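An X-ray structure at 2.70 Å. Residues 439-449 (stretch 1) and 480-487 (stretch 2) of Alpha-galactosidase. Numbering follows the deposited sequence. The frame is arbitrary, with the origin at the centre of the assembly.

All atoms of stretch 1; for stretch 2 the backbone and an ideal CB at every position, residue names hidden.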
# COMPACT_ATOMS: atom_id res chain seq x y z
N THR D 439 -43.46 21.84 -5.28
CA THR D 439 -44.18 20.71 -4.72
C THR D 439 -43.47 20.26 -3.45
O THR D 439 -42.36 19.75 -3.50
CB THR D 439 -44.16 19.53 -5.70
OG1 THR D 439 -44.53 19.99 -7.00
CG2 THR D 439 -45.12 18.42 -5.26
N PRO D 440 -44.13 20.45 -2.30
CA PRO D 440 -43.55 20.14 -0.99
C PRO D 440 -43.10 18.69 -0.91
O PRO D 440 -43.88 17.77 -1.22
CB PRO D 440 -44.70 20.38 -0.01
CG PRO D 440 -45.62 21.32 -0.73
CD PRO D 440 -45.51 20.94 -2.19
N THR D 441 -41.85 18.48 -0.52
CA THR D 441 -41.28 17.15 -0.45
C THR D 441 -41.16 16.71 1.00
O THR D 441 -40.40 17.31 1.77
CB THR D 441 -39.92 17.09 -1.16
OG1 THR D 441 -40.12 16.73 -2.54
CG2 THR D 441 -39.01 16.08 -0.49
N PRO D 442 -41.92 15.67 1.38
CA PRO D 442 -42.00 15.18 2.76
C PRO D 442 -40.71 14.49 3.22
O PRO D 442 -39.93 13.97 2.42
CB PRO D 442 -43.13 14.16 2.70
CG PRO D 442 -43.11 13.68 1.28
CD PRO D 442 -42.79 14.90 0.48
N GLY D 443 -40.49 14.52 4.53
CA GLY D 443 -39.41 13.77 5.13
C GLY D 443 -40.01 13.07 6.32
O GLY D 443 -40.50 13.73 7.24
N ARG D 444 -40.02 11.74 6.29
CA ARG D 444 -40.71 10.98 7.32
C ARG D 444 -42.09 11.62 7.58
O ARG D 444 -42.50 11.81 8.73
CB ARG D 444 -39.89 10.95 8.62
CG ARG D 444 -40.34 9.89 9.61
CD ARG D 444 -39.74 10.07 11.00
NE ARG D 444 -40.29 9.07 11.92
CZ ARG D 444 -40.05 9.03 13.24
NH1 ARG D 444 -39.27 9.95 13.81
NH2 ARG D 444 -40.61 8.08 13.98
N HIS D 445 -42.78 11.97 6.49
CA HIS D 445 -44.16 12.49 6.55
C HIS D 445 -44.30 13.79 7.37
O HIS D 445 -45.30 13.99 8.07
CB HIS D 445 -45.13 11.38 7.02
CG HIS D 445 -44.69 9.99 6.65
ND1 HIS D 445 -43.98 9.18 7.51
CD2 HIS D 445 -44.84 9.28 5.51
CE1 HIS D 445 -43.71 8.03 6.92
NE2 HIS D 445 -44.22 8.07 5.70
N GLN D 446 -43.31 14.67 7.26
CA GLN D 446 -43.28 15.95 7.98
C GLN D 446 -42.47 17.04 7.24
O GLN D 446 -41.81 16.78 6.23
CB GLN D 446 -42.69 15.76 9.38
CG GLN D 446 -41.17 15.69 9.41
CD GLN D 446 -40.62 14.97 10.65
OE1 GLN D 446 -39.57 15.34 11.18
NE2 GLN D 446 -41.33 13.92 11.10
N PHE D 447 -42.54 18.27 7.74
CA PHE D 447 -41.85 19.39 7.12
C PHE D 447 -41.25 20.24 8.21
O PHE D 447 -41.54 20.01 9.38
CB PHE D 447 -42.83 20.21 6.30
CG PHE D 447 -43.52 19.41 5.25
CD1 PHE D 447 -44.61 18.62 5.58
CD2 PHE D 447 -43.04 19.40 3.95
CE1 PHE D 447 -45.23 17.86 4.63
CE2 PHE D 447 -43.65 18.64 2.99
CZ PHE D 447 -44.75 17.88 3.33
N VAL D 448 -40.43 21.23 7.85
CA VAL D 448 -39.73 21.99 8.87
C VAL D 448 -40.25 23.41 9.06
O VAL D 448 -40.60 24.09 8.10
CB VAL D 448 -38.17 21.90 8.72
CG1 VAL D 448 -37.77 21.03 7.54
CG2 VAL D 448 -37.55 23.26 8.60
N LEU D 449 -40.34 23.84 10.32
CA LEU D 449 -40.76 25.20 10.67
C LEU D 449 -39.69 26.22 10.33
O LEU D 449 -38.51 25.97 10.52
CB LEU D 449 -41.01 25.32 12.17
CG LEU D 449 -42.12 24.44 12.71
CD1 LEU D 449 -42.11 24.47 14.23
CD2 LEU D 449 -43.43 24.93 12.12
N UNK D 480 -34.82 15.55 15.96
CA UNK D 480 -34.86 16.30 14.70
C UNK D 480 -34.67 15.30 13.55
O UNK D 480 -33.54 14.90 13.26
CB UNK D 480 -33.79 17.39 14.67
N UNK D 481 -35.77 14.93 12.89
CA UNK D 481 -35.83 13.71 12.08
C UNK D 481 -35.97 13.82 10.56
O UNK D 481 -36.24 12.82 9.90
CB UNK D 481 -37.01 12.88 12.58
N UNK D 482 -35.80 15.00 9.98
CA UNK D 482 -35.68 15.07 8.53
C UNK D 482 -34.77 16.20 8.10
O UNK D 482 -34.40 17.04 8.91
CB UNK D 482 -37.06 15.24 7.89
N UNK D 483 -34.39 16.21 6.83
CA UNK D 483 -33.58 17.30 6.29
C UNK D 483 -34.43 18.28 5.48
O UNK D 483 -35.29 17.87 4.70
CB UNK D 483 -32.45 16.74 5.42
N UNK D 484 -34.23 19.58 5.68
CA UNK D 484 -35.05 20.56 4.96
C UNK D 484 -34.88 20.45 3.45
O UNK D 484 -33.86 19.97 2.94
CB UNK D 484 -34.70 21.98 5.41
N UNK D 485 -35.91 20.91 2.75
CA UNK D 485 -36.06 20.70 1.32
C UNK D 485 -36.83 21.93 0.79
O UNK D 485 -37.56 22.60 1.56
CB UNK D 485 -36.78 19.39 1.01
N UNK D 486 -36.65 22.26 -0.49
CA UNK D 486 -37.26 23.48 -1.05
C UNK D 486 -37.14 24.69 -0.15
O UNK D 486 -38.14 25.24 0.26
CB UNK D 486 -38.74 23.23 -1.35
N UNK D 487 -35.92 25.12 0.14
CA UNK D 487 -35.70 26.19 1.11
C UNK D 487 -36.16 27.60 0.73
O UNK D 487 -35.70 28.19 -0.25
CB UNK D 487 -34.20 26.25 1.42

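Position 480 points its CA-to-CB bond away from stretch 1, and nothing of that stretch lies within 5.5 Å of the ideal CB. The contact sets no rule here. The residue is Met-480, modelled as selenomethionine.

At 481 the bond turns toward the side chains of Arg-444 and Gln-446. The ideal CB sits 3.8 Å from OE1 of Gln-446 and 3.9 Å from NH1 of Arg-444, whose extended side chain offers a cationic edge. A short acceptor such as Asp, Asn or Ser would suit, and Glu might. The deposited residue is Asn-481; the modelled OD1 is 3.2 Å from NH1 of Arg-444, but the amide is probably turned over, so the pairing is left open.

Position 482 points toward the turn, where the carbonyl oxygens of Thr-441 and Gln-446 stand within reach of a long side chain, and Gly-443 leaves the path open. Lys could reach for one of them; Arg, with several N-H groups in one plane, could serve both. Arg-482 does so: NH1 donates to O of Gln-446 at 2.6 Å and to O of Thr-441 at 2.9 Å, with a weak bond from NH2 to O of Thr-441 at 3.1 Å. Both oxygens lie near the guanidinium plane. CG1 of Val-448 covers one face, and N of Gly-443 lies over the opposite one. NE and NH2 also donate to the carbonyl oxygen of 483, the next residue in the chain. An ideal CB on Gly-443 would fall 2.7 Å from NE of Arg-482, a clash, so glycine makes room for this arm.

Position 483 points away, and many residues would fit as far as stretch 1 is concerned. Tyr-483 makes no contact with it.

At 484 the bond runs sideways, with the ideal CB 3.9 Å from CG1 of Val-448. A small apolar residue suits, and Ala-484 packs its CB 3.7 Å from that CG1.

Position 485 points toward Thr-441, its ideal CB 4.2 Å from O of that residue. Val, Thr or Ser would be reasonable. Thr-485 brings CG2 to 3.4 Å from CB of Thr-441.

Position 486 has a left-handed backbone (44/62), which Gly or Asn often adopts, but it points toward a free N-H and a hydroxyl on Thr-441, inviting an acceptor with reach: Glu or Gln. Glu-486 accepts from N of Thr-441 through OE1 at 3.2 Å, and weakly from OG1 of Thr-441 through OE2 at 3.3 Å.

Position 487 is out of reach of stretch 1, which sets no preference; it is Met-487, also selenomethionine.

Stretch 2, residues 480-487: MNRYATEM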
# COMPACT_ATOMS: atom_id res chain seq x y z
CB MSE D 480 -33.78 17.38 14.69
CG MSE D 480 -34.01 18.49 13.68
SE MSE D 480 -33.42 18.08 11.86
CE MSE D 480 -31.47 18.23 12.05
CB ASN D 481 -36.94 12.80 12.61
CG ASN D 481 -36.57 12.12 13.91
OD1 ASN D 481 -37.32 12.18 14.90
ND2 ASN D 481 -35.41 11.49 13.93
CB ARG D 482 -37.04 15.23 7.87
CG ARG D 482 -37.65 16.59 8.08
CD ARG D 482 -38.63 16.88 7.00
NE ARG D 482 -37.97 17.29 5.77
CZ ARG D 482 -38.62 17.55 4.64
NH1 ARG D 482 -39.94 17.42 4.60
NH2 ARG D 482 -37.96 17.92 3.55
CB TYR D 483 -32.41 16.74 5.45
CG TYR D 483 -31.39 16.00 6.28
CD1 TYR D 483 -30.79 16.61 7.38
CD2 TYR D 483 -31.02 14.68 5.97
CE1 TYR D 483 -29.85 15.93 8.15
CE2 TYR D 483 -30.09 13.99 6.73
CZ TYR D 483 -29.50 14.63 7.83
OH TYR D 483 -28.56 13.96 8.61
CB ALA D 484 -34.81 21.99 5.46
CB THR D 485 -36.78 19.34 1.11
OG1 THR D 485 -36.00 18.49 0.27
CG2 THR D 485 -38.16 19.49 0.53
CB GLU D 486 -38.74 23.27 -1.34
CG GLU D 486 -39.02 22.27 -2.42
CD GLU D 486 -39.49 20.96 -1.86
OE1 GLU D 486 -39.87 20.94 -0.67
OE2 GLU D 486 -39.49 19.96 -2.60
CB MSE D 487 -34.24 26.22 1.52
CG MSE D 487 -34.00 25.43 2.79
SE MSE D 487 -32.13 24.96 2.95
CE MSE D 487 -32.40 23.05 3.37
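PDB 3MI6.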